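Hypothetical protein SA2161 (Staphylococcus aureus, PDB 1Y7R) is of unknown function but, as a member of the GNAT family, probably transfers an acetyl group from acetyl-CoA to an acceptor. Local coordinates at the interface of chains A and B. Residues are numbered along the deposited sequence; one frame, centred on the assembly and turned at random. Chains: chain A/B, hypothetical protein SA2161.

The interface of chains A and B. Residues chain A 100-102; chain B 130-133.
A:Val102 and B:Ile131 face each other in an antiparallel pairing of strand A 101-107 with strand B 126-132, and A:Tyr101 pairs likewise with B:Lys132. The amide N of A:Val102 gives to O of B:Ile131 at 2.9 Å, and the amide N of B:Ile131 returns a bond to O of A:Val102, also 2.9 Å. Beyond the strand end, N of the C-terminal residue B:Tyr133 bonds O of A:Val100, an engineered residue, at 2.9 Å and nearly straight (169° at H).

Side chains pack on both sides of this ladder. On one, the ring of A:Tyr101 borders both B:Tyr130 and B:Lys132. Its CE1 lies 3.5 Å from CD1 of B:Tyr130, which stands to one side of the ring plane, and the two side chains cross at about a right angle. With CG of B:Tyr130 between its backbone N and carbonyl carbon (chi1 79°), the ring turns CD1 towards A:Tyr101. The extended B:Lys132 passes with its CG 4.0 Å from CD1 of A:Tyr101. On the other side, A:Val102 lies alongside B:Ile131, CB of A:Val102 being 3.8 Å from CG1 of B:Ile131. CG2 of A:Val102 touches CE1 of the B:Tyr133 ring at 3.7 Å. That ring also presents its edge, in plane, to O of A:Val100.

The C-terminal strand of chain B thus extends the sheet of chain A. With its two-fold twin, this exchange probably helps hold a dimer together, though the structure alone does not establish the oligomer in solution.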
loop_
_atom_site.group_PDB
_atom_site.type_symbol
_atom_site.label_atom_id
_atom_site.label_comp_id
_atom_site.label_asym_id
_atom_site.label_seq_id
_atom_site.Cartn_x
_atom_site.Cartn_y
_atom_site.Cartn_z
ATOM N N VAL A 100 7.169 0.071 -12.194
ATOM C CA VAL A 100 6.089 0.275 -11.212
ATOM C C VAL A 100 5.779 -1.056 -10.536
ATOM O O VAL A 100 5.657 -2.064 -11.206
ATOM C CB VAL A 100 4.819 0.823 -11.899
ATOM C CG1 VAL A 100 3.629 0.890 -10.926
ATOM C CG2 VAL A 100 5.089 2.176 -12.460
ATOM N N TYR A 101 5.592 -1.002 -9.222
ATOM C CA TYR A 101 5.290 -2.164 -8.388
ATOM C C TYR A 101 3.866 -2.051 -7.878
ATOM O O TYR A 101 3.462 -0.976 -7.390
ATOM C CB TYR A 101 6.207 -2.128 -7.194
ATOM C CG TYR A 101 6.072 -3.258 -6.206
ATOM C CD1 TYR A 101 6.747 -4.469 -6.401
ATOM C CD2 TYR A 101 5.323 -3.085 -5.036
ATOM C CE1 TYR A 101 6.654 -5.498 -5.460
ATOM C CE2 TYR A 101 5.210 -4.108 -4.091
ATOM C CZ TYR A 101 5.888 -5.316 -4.322
ATOM O OH TYR A 101 5.804 -6.324 -3.394
ATOM N N VAL A 102 3.096 -3.136 -7.961
ATOM C CA VAL A 102 1.755 -3.089 -7.362
ATOM C C VAL A 102 1.626 -4.293 -6.452
ATOM O O VAL A 102 2.031 -5.406 -6.819
ATOM C CB VAL A 102 0.655 -3.167 -8.435
ATOM C CG1 VAL A 102 -0.750 -3.053 -7.786
ATOM C CG2 VAL A 102 0.855 -2.099 -9.553
ATOM N N TYR B 130 2.115 -9.689 -5.713
ATOM C CA TYR B 130 2.579 -8.502 -6.430
ATOM C C TYR B 130 2.666 -8.712 -7.923
ATOM O O TYR B 130 2.633 -9.841 -8.416
ATOM C CB TYR B 130 3.967 -8.061 -5.883
ATOM C CG TYR B 130 5.115 -8.878 -6.415
ATOM C CD1 TYR B 130 5.965 -8.356 -7.391
ATOM C CD2 TYR B 130 5.327 -10.204 -5.985
ATOM C CE1 TYR B 130 7.027 -9.115 -7.904
ATOM C CE2 TYR B 130 6.400 -10.960 -6.493
ATOM C CZ TYR B 130 7.222 -10.402 -7.459
ATOM O OH TYR B 130 8.285 -11.140 -7.972
ATOM N N ILE B 131 2.789 -7.585 -8.625
ATOM C CA ILE B 131 3.233 -7.532 -10.032
ATOM C C ILE B 131 4.221 -6.386 -10.201
ATOM O O ILE B 131 4.173 -5.411 -9.452
ATOM C CB ILE B 131 2.045 -7.364 -11.016
ATOM C CG1 ILE B 131 1.361 -6.006 -10.801
ATOM C CG2 ILE B 131 1.064 -8.498 -10.855
ATOM C CD1 ILE B 131 0.113 -5.699 -11.675
ATOM N N LYS B 132 5.112 -6.492 -11.193
ATOM C CA LYS B 132 5.996 -5.391 -11.592
ATOM C C LYS B 132 5.786 -5.141 -13.071
ATOM O O LYS B 132 5.748 -6.107 -13.858
ATOM C CB LYS B 132 7.464 -5.771 -11.379
ATOM C CG LYS B 132 7.944 -5.733 -9.955
ATOM C CD LYS B 132 9.389 -6.219 -9.849
ATOM C CE LYS B 132 9.856 -6.184 -8.394
ATOM N NZ LYS B 132 11.132 -6.951 -8.206
ATOM N N TYR B 133 5.662 -3.877 -13.463
ATOM C CA TYR B 133 5.501 -3.489 -14.863
ATOM C C TYR B 133 6.857 -3.290 -15.538
ATOM O O TYR B 133 7.880 -3.270 -14.870
ATOM C CB TYR B 133 4.726 -2.170 -14.918
ATOM C CG TYR B 133 3.260 -2.372 -14.693
ATOM C CD1 TYR B 133 2.761 -2.583 -13.407
ATOM C CD2 TYR B 133 2.368 -2.372 -15.762
ATOM C CE1 TYR B 133 1.400 -2.786 -13.188
ATOM C CE2 TYR B 133 1.013 -2.587 -15.552
ATOM C CZ TYR B 133 0.543 -2.787 -14.267
ATOM O OH TYR B 133 -0.801 -2.996 -14.031
#